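Molinate hydrolase (Gulosibacter molinativorax, PDB 4UB9) is a zinc-binding enzyme of the amidohydrolase family that hydrolyses the thiocarbamate herbicide molinate. Local coordinates at residues 185-188 and 189-192; 345-349 and 350-354; 144-148 and 149-153. All coordinates share one frame; numbering follows the deposited sequence.

Contact 1. Residues 185-188 and 189-192; sequences FMRP and SMQA
Arg187 and Met190 form a single antiparallel hydrogen-bonded pair, closed by a type I beta turn with Pro188 and Ser189 at its corners. Arg187 N donates to Met190 O over 3.0 Å and nearly straight, at 166°; the return bond, Met190 N to Arg187 O at 2.9 Å, is more bent and reaches the oxygen from above the carbonyl plane. Beyond the pair, Met186 CA lies 3.6 Å from Met190 O in a CA-H...O contact. The turn has the form of a two-residue hairpin, with a single bridge and no regular strands; it sits at the surface, in the long loop between strand 174-175 and helix 198-209. The side chains of Arg187 and Met190 run side by side in the same direction, both extended, with their CB atoms 3.9 Å apart. Met190 SD rides over one face of the guanidinium near its rim, and the methyl CE follows, 3.8 Å from Arg187 NH1. The polar end of Arg187 is held elsewhere, its NE bonded to Met107 O. Met186 and Gln191 meet at a slant instead: the Met186 chain bends at its last torsion (chi3 36°), bringing CE to 3.8 Å from Gln191 CG. Across subunit boundaries, Met190 packs on Thr194 of the second subunit, while Pro188 and Gln191 pack on Gln191 and Pro188, respectively, of the third.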
loop_
_atom_site.group_PDB
_atom_site.type_symbol
_atom_site.label_atom_id
_atom_site.label_comp_id
_atom_site.label_asym_id
_atom_site.label_seq_id
_atom_site.Cartn_x
_atom_site.Cartn_y
_atom_site.Cartn_z
ATOM N N PHE A 185 -0.750 -13.029 8.458
ATOM C CA PHE A 185 -1.909 -12.241 8.852
ATOM C C PHE A 185 -2.009 -10.948 8.075
ATOM O O PHE A 185 -2.792 -10.117 8.392
ATOM C CB PHE A 185 -1.852 -11.926 10.335
ATOM C CG PHE A 185 -2.034 -13.130 11.213
ATOM C CD1 PHE A 185 -1.009 -14.041 11.376
ATOM C CD2 PHE A 185 -3.231 -13.332 11.891
ATOM C CE1 PHE A 185 -1.159 -15.116 12.227
ATOM C CE2 PHE A 185 -3.402 -14.411 12.719
ATOM C CZ PHE A 185 -2.369 -15.329 12.878
ATOM N N MET A 186 -1.269 -10.825 7.005
ATOM C CA MET A 186 -1.418 -9.680 6.148
ATOM C C MET A 186 -2.520 -9.831 5.107
ATOM O O MET A 186 -2.964 -10.935 4.795
ATOM C CB MET A 186 -0.119 -9.431 5.398
ATOM C CG MET A 186 0.930 -8.722 6.220
ATOM S SD MET A 186 2.566 -8.692 5.410
ATOM C CE MET A 186 2.235 -8.510 3.682
ATOM N N ARG A 187 -2.925 -8.693 4.559
ATOM C CA ARG A 187 -3.667 -8.626 3.284
ATOM C C ARG A 187 -2.953 -7.650 2.403
ATOM O O ARG A 187 -2.207 -6.824 2.888
ATOM C CB ARG A 187 -5.128 -8.172 3.485
ATOM C CG ARG A 187 -5.849 -8.997 4.535
ATOM C CD ARG A 187 -7.340 -8.787 4.448
ATOM N NE ARG A 187 -7.985 -9.340 5.621
ATOM C CZ ARG A 187 -9.240 -9.108 5.981
ATOM N NH1 ARG A 187 -10.033 -8.382 5.216
ATOM N NH2 ARG A 187 -9.701 -9.616 7.120
ATOM N N PRO A 188 -3.212 -7.689 1.102
ATOM C CA PRO A 188 -2.524 -6.778 0.213
ATOM C C PRO A 188 -2.564 -5.320 0.674
ATOM O O PRO A 188 -1.549 -4.637 0.621
ATOM C CB PRO A 188 -3.287 -6.939 -1.120
ATOM C CG PRO A 188 -3.832 -8.340 -1.064
ATOM C CD PRO A 188 -4.233 -8.490 0.386
ATOM N N SER A 189 -3.717 -4.855 1.119
ATOM C CA SER A 189 -3.813 -3.481 1.570
ATOM C C SER A 189 -3.720 -3.328 3.119
ATOM O O SER A 189 -3.795 -2.208 3.629
ATOM C CB SER A 189 -5.127 -2.883 1.120
ATOM O OG SER A 189 -6.143 -3.488 1.906
ATOM N N MET A 190 -3.540 -4.425 3.841
ATOM C CA MET A 190 -3.380 -4.376 5.281
ATOM C C MET A 190 -2.047 -4.951 5.720
ATOM O O MET A 190 -1.860 -6.164 5.775
ATOM C CB MET A 190 -4.444 -5.178 5.969
ATOM C CG MET A 190 -5.835 -4.672 5.724
ATOM S SD MET A 190 -6.989 -5.579 6.780
ATOM C CE MET A 190 -8.470 -4.989 5.933
ATOM N N GLN A 191 -1.139 -4.077 6.108
ATOM C CA GLN A 191 0.200 -4.480 6.485
ATOM C C GLN A 191 0.591 -3.748 7.751
ATOM O O GLN A 191 1.216 -2.664 7.720
ATOM C CB GLN A 191 1.178 -4.161 5.338
ATOM C CG GLN A 191 0.915 -4.930 4.050
ATOM C CD GLN A 191 1.817 -4.527 2.873
ATOM O OE1 GLN A 191 1.399 -4.558 1.702
ATOM N NE2 GLN A 191 2.988 -4.064 3.181
ATOM N N ALA A 192 0.246 -4.350 8.853
ATOM C CA ALA A 192 0.437 -3.705 10.149
ATOM C C ALA A 192 1.845 -3.197 10.415
ATOM O O ALA A 192 2.036 -2.117 11.002
ATOM C CB ALA A 192 0.029 -4.641 11.233
#

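Contact 2. Residues 345-349 and 350-354; sequences PFADF and SGRVH
Ser350 is linked back to Phe346 and Ala347 through one water, which accepts from Ser350 N and donates to Phe346 O and, weakly, to Ala347 O; Ser350 OG, near the plane of the Phe349 ring at its edge, bonds to Gln329 O. The Phe349 side chain lies about 5 Å from that of zinc-binding His302. Gly351 N makes a weak bond to Ala347 O at 3.1 Å, the lack of a side chain letting the backbone come close to that oxygen. Arg352, at the N-cap of helix 353-363, bends at chi2 (80°) back over Ala347, whose CB lies against one guanidinium face, 3.7 Å from Arg352 NH2. Its NH1 forms a salt bridge with Asp348 OD1 at 2.6 Å, in the guanidinium plane but from above the carboxylate, the two planes 76° apart. Asp348 OD2 pairs with Arg254, and Arg352 NH2 with Asp340. His354 ND1 donates to Phe349 O at 2.9 Å, nearly straight and in the ring plane, while NE2 accepts from Gln308 N. A leucine in place of His354 would probably leave Phe349 O and Gln308 N without these mates. The bend joins short helix 347-350 to helix 353-363, with Ala347 against helix 333-341.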
loop_
_atom_site.group_PDB
_atom_site.type_symbol
_atom_site.label_atom_id
_atom_site.label_comp_id
_atom_site.label_asym_id
_atom_site.label_seq_id
_atom_site.Cartn_x
_atom_site.Cartn_y
_atom_site.Cartn_z
ATOM N N PRO A 345 -13.943 -10.484 1.357
ATOM C CA PRO A 345 -12.757 -11.296 1.046
ATOM C C PRO A 345 -12.755 -12.721 1.644
ATOM O O PRO A 345 -12.116 -13.604 1.102
ATOM C CB PRO A 345 -11.583 -10.453 1.591
ATOM C CG PRO A 345 -12.194 -9.467 2.505
ATOM C CD PRO A 345 -13.596 -9.228 2.025
ATOM N N PHE A 346 -13.465 -12.918 2.739
ATOM C CA PHE A 346 -13.614 -14.232 3.349
ATOM C C PHE A 346 -14.868 -14.996 2.943
ATOM O O PHE A 346 -15.253 -15.965 3.577
ATOM C CB PHE A 346 -13.593 -14.101 4.856
ATOM C CG PHE A 346 -12.236 -13.849 5.436
ATOM C CD1 PHE A 346 -11.141 -13.502 4.633
ATOM C CD2 PHE A 346 -12.064 -13.905 6.815
ATOM C CE1 PHE A 346 -9.891 -13.241 5.193
ATOM C CE2 PHE A 346 -10.830 -13.638 7.383
ATOM C CZ PHE A 346 -9.739 -13.307 6.569
ATOM N N ALA A 347 -15.481 -14.602 1.847
ATOM C CA ALA A 347 -16.656 -15.317 1.347
ATOM C C ALA A 347 -16.335 -16.749 0.939
ATOM O O ALA A 347 -17.160 -17.652 1.094
ATOM C CB ALA A 347 -17.233 -14.591 0.153
ATOM N N ASP A 348 -15.116 -16.928 0.450
ATOM C CA ASP A 348 -14.554 -18.235 0.100
ATOM C C ASP A 348 -14.216 -19.170 1.261
ATOM O O ASP A 348 -13.902 -20.335 1.035
ATOM C CB ASP A 348 -13.264 -18.050 -0.690
ATOM C CG ASP A 348 -13.506 -17.908 -2.164
ATOM O OD1 ASP A 348 -14.675 -18.017 -2.592
ATOM O OD2 ASP A 348 -12.510 -17.676 -2.891
ATOM N N PHE A 349 -14.222 -18.637 2.467
ATOM C CA PHE A 349 -13.838 -19.380 3.663
ATOM C C PHE A 349 -14.785 -20.562 3.828
ATOM O O PHE A 349 -14.341 -21.704 3.876
ATOM C CB PHE A 349 -13.885 -18.422 4.836
ATOM C CG PHE A 349 -13.194 -18.875 6.083
ATOM C CD1 PHE A 349 -13.652 -19.974 6.813
ATOM C CD2 PHE A 349 -12.155 -18.099 6.627
ATOM C CE1 PHE A 349 -13.044 -20.341 8.022
ATOM C CE2 PHE A 349 -11.532 -18.460 7.827
ATOM C CZ PHE A 349 -11.971 -19.586 8.528
ATOM N N SER A 350 -16.087 -20.301 3.817
ATOM C CA SER A 350 -17.133 -21.345 3.991
ATOM C C SER A 350 -18.202 -21.410 2.923
ATOM O O SER A 350 -19.069 -22.280 2.958
ATOM C CB SER A 350 -17.844 -21.125 5.291
ATOM O OG SER A 350 -16.891 -20.991 6.341
ATOM N N GLY A 351 -18.089 -20.529 1.943
ATOM C CA GLY A 351 -19.042 -20.475 0.877
ATOM C C GLY A 351 -18.687 -21.282 -0.339
ATOM O O GLY A 351 -17.655 -21.993 -0.397
ATOM N N ARG A 352 -19.585 -21.175 -1.326
ATOM C CA ARG A 352 -19.478 -21.847 -2.640
ATOM C C ARG A 352 -19.117 -23.353 -2.452
ATOM O O ARG A 352 -19.815 -24.074 -1.757
ATOM C CB ARG A 352 -18.488 -21.116 -3.590
ATOM C CG ARG A 352 -18.799 -19.663 -3.924
ATOM C CD ARG A 352 -18.343 -18.738 -2.790
ATOM N NE ARG A 352 -18.763 -17.343 -2.938
ATOM C CZ ARG A 352 -17.939 -16.306 -3.137
ATOM N NH1 ARG A 352 -16.622 -16.472 -3.196
ATOM N NH2 ARG A 352 -18.445 -15.075 -3.265
ATOM N N VAL A 353 -17.995 -23.783 -3.025
ATOM C CA VAL A 353 -17.585 -25.181 -2.992
ATOM C C VAL A 353 -17.350 -25.713 -1.601
ATOM O O VAL A 353 -17.604 -26.880 -1.334
ATOM C CB VAL A 353 -16.341 -25.401 -3.872
ATOM C CG1 VAL A 353 -15.805 -26.813 -3.713
ATOM C CG2 VAL A 353 -16.689 -25.115 -5.341
ATOM N N HIS A 354 -16.937 -24.859 -0.679
ATOM C CA HIS A 354 -16.741 -25.333 0.690
ATOM C C HIS A 354 -18.040 -25.602 1.405
ATOM O O HIS A 354 -18.113 -26.430 2.338
ATOM C CB HIS A 354 -15.912 -24.362 1.517
ATOM C CG HIS A 354 -14.548 -24.150 0.965
ATOM N ND1 HIS A 354 -13.716 -23.152 1.415
ATOM C CD2 HIS A 354 -13.903 -24.732 -0.074
ATOM C CE1 HIS A 354 -12.598 -23.165 0.715
ATOM N NE2 HIS A 354 -12.693 -24.106 -0.200
HETATM O O HOH W 1 -17.238 -17.815 3.795
#

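Contact 3. Residues 144-148 and 149-153; sequences TWNAL and EPVTI
Thr152 turns its hydroxyl back to the carbonyl of Leu148, four residues earlier. Starting at CB, 3.3 Å from Leu148 O, the chain places OG1 beside its own backbone N (chi1 -62°), and from there OG1 donates to Leu148 O over 2.7 Å. The oxygen is also the acceptor for Thr152 N, at 3.0 Å, and the two donors come from opposite faces of its carbonyl plane, a double grip on one atom by a single residue. At its tip OG1 also meets the leucine side chain, 3.7 Å from Leu148 CD1, where the two side chains pass at a slant.

This is the first turn of helix 148-159, which follows strand 138-143 in the TIM-barrel-like domain of the amidohydrolase family; the barrel strand hands over to its helix through the loop of residues 144-147. Ala147 occupies the N-cap position without a polar side chain, and its carbonyl oxygen opens the helical ladder by accepting from Val151 N, nearly along the C=O axis. Its methyl packs instead: Ala147 CB lies on Pro150 CG at 3.7 Å. Pro150 is in the first turn, where a backbone N-H would have no earlier helical carbonyl to bond to, so its lack of one costs nothing there.

Asn146 bonds to its successor, OD1 accepting from Ala147 N in the carbonyl plane at 2.6 Å, while ND2 is held by Asp143 OD2. The amide meets Val151 obliquely, Asn146 ND2 lying 3.8 Å from Val151 CG2. On the outer side Glu149 OE2 bonds to Asn493 ND2 of the second subunit, whereas Leu148, Val151 and Thr152 pack inward on Phe170 of strand 167-170.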
loop_
_atom_site.group_PDB
_atom_site.type_symbol
_atom_site.label_atom_id
_atom_site.label_comp_id
_atom_site.label_asym_id
_atom_site.label_seq_id
_atom_site.Cartn_x
_atom_site.Cartn_y
_atom_site.Cartn_z
ATOM N N THR A 144 -6.753 -23.485 19.949
ATOM C CA THR A 144 -5.991 -24.088 18.857
ATOM C C THR A 144 -4.858 -23.173 18.336
ATOM O O THR A 144 -4.017 -23.561 17.530
ATOM C CB THR A 144 -7.064 -24.403 17.807
ATOM O OG1 THR A 144 -7.460 -25.780 17.930
ATOM C CG2 THR A 144 -6.693 -24.090 16.503
ATOM N N TRP A 145 -4.856 -21.946 18.826
ATOM C CA TRP A 145 -3.841 -20.958 18.505
ATOM C C TRP A 145 -3.921 -19.777 19.460
ATOM O O TRP A 145 -4.929 -19.075 19.551
ATOM C CB TRP A 145 -3.941 -20.408 17.076
ATOM C CG TRP A 145 -2.819 -19.393 16.761
ATOM C CD1 TRP A 145 -1.533 -19.680 16.435
ATOM C CD2 TRP A 145 -2.907 -17.981 16.788
ATOM N NE1 TRP A 145 -0.817 -18.539 16.244
ATOM C CE2 TRP A 145 -1.645 -17.476 16.434
ATOM C CE3 TRP A 145 -3.936 -17.093 17.051
ATOM C CZ2 TRP A 145 -1.383 -16.119 16.344
ATOM C CZ3 TRP A 145 -3.683 -15.753 16.970
ATOM C CH2 TRP A 145 -2.410 -15.274 16.626
ATOM N N ASN A 146 -2.824 -19.563 20.148
ATOM C CA ASN A 146 -2.741 -18.559 21.165
ATOM C C ASN A 146 -1.284 -18.395 21.525
ATOM O O ASN A 146 -0.441 -19.154 21.050
ATOM C CB ASN A 146 -3.539 -18.993 22.384
ATOM C CG ASN A 146 -4.058 -17.816 23.192
ATOM O OD1 ASN A 146 -3.368 -16.812 23.385
ATOM N ND2 ASN A 146 -5.286 -17.937 23.668
ATOM N N ALA A 147 -1.003 -17.421 22.378
ATOM C CA ALA A 147 0.332 -17.242 22.942
ATOM C C ALA A 147 0.534 -18.141 24.150
ATOM O O ALA A 147 -0.223 -18.085 25.123
ATOM C CB ALA A 147 0.559 -15.814 23.332
ATOM N N LEU A 148 1.595 -18.941 24.091
ATOM C CA LEU A 148 1.835 -19.964 25.072
ATOM C C LEU A 148 1.847 -19.464 26.502
ATOM O O LEU A 148 1.195 -20.028 27.364
ATOM C CB LEU A 148 3.132 -20.710 24.766
ATOM C CG LEU A 148 3.404 -21.936 25.650
ATOM C CD1 LEU A 148 2.319 -23.005 25.558
ATOM C CD2 LEU A 148 4.728 -22.542 25.257
ATOM N N GLU A 149 2.637 -18.445 26.780
ATOM C CA GLU A 149 2.784 -17.975 28.150
ATOM C C GLU A 149 1.426 -17.610 28.810
ATOM O O GLU A 149 1.091 -18.167 29.847
ATOM C CB GLU A 149 3.822 -16.834 28.234
ATOM C CG GLU A 149 4.019 -16.223 29.628
ATOM C CD GLU A 149 4.884 -14.949 29.615
ATOM O OE1 GLU A 149 6.085 -15.059 29.312
ATOM O OE2 GLU A 149 4.383 -13.842 29.912
ATOM N N PRO A 150 0.654 -16.693 28.226
ATOM C CA PRO A 150 -0.568 -16.285 28.928
ATOM C C PRO A 150 -1.655 -17.334 28.917
ATOM O O PRO A 150 -2.428 -17.390 29.850
ATOM C CB PRO A 150 -1.034 -15.057 28.157
ATOM C CG PRO A 150 -0.334 -15.104 26.853
ATOM C CD PRO A 150 0.952 -15.819 27.083
ATOM N N VAL A 151 -1.707 -18.166 27.886
ATOM C CA VAL A 151 -2.704 -19.216 27.876
ATOM C C VAL A 151 -2.402 -20.276 28.936
ATOM O O VAL A 151 -3.303 -20.830 29.549
ATOM C CB VAL A 151 -2.889 -19.837 26.494
ATOM C CG1 VAL A 151 -1.831 -20.869 26.180
ATOM C CG2 VAL A 151 -4.275 -20.478 26.377
ATOM N N THR A 152 -1.126 -20.529 29.177
ATOM C CA THR A 152 -0.700 -21.433 30.253
ATOM C C THR A 152 -1.107 -20.882 31.617
ATOM O O THR A 152 -1.775 -21.539 32.415
ATOM C CB THR A 152 0.834 -21.620 30.258
ATOM O OG1 THR A 152 1.225 -22.212 29.033
ATOM C CG2 THR A 152 1.297 -22.522 31.395
ATOM N N ILE A 153 -0.730 -19.637 31.869
ATOM C CA ILE A 153 -1.134 -18.937 33.106
ATOM C C ILE A 153 -2.647 -19.054 33.367
ATOM O O ILE A 153 -3.089 -19.342 34.475
ATOM C CB ILE A 153 -0.755 -17.460 33.070
ATOM C CG1 ILE A 153 0.767 -17.348 33.178
ATOM C CG2 ILE A 153 -1.408 -16.699 34.219
ATOM C CD1 ILE A 153 1.342 -15.973 32.904
#

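In the fold
Contact 1 lies at the surface, while contacts 2 and 3 are largely buried. Both of the latter begin a helix, 353-363 and 148-159 respectively, but by different means: contact 2 relies on a salt bridge and a histidine bond to a carbonyl, with Phe349 near the zinc, contact 3 on backbone bonds, a hydroxyl and apolar packing. Contact 1, a turn within a loop, pairs a methionine thioether with a guanidinium. It touches both others: Arg187 NH1 packs 3.6 Å from Pro345 CG of contact 2, and Phe185 CZ lies 3.7 Å from Trp145 CZ2 of contact 3. Contacts 2 and 3 do not touch. Contacts 1 and 3 both reach the second subunit, whereas no other chain meets contact 2.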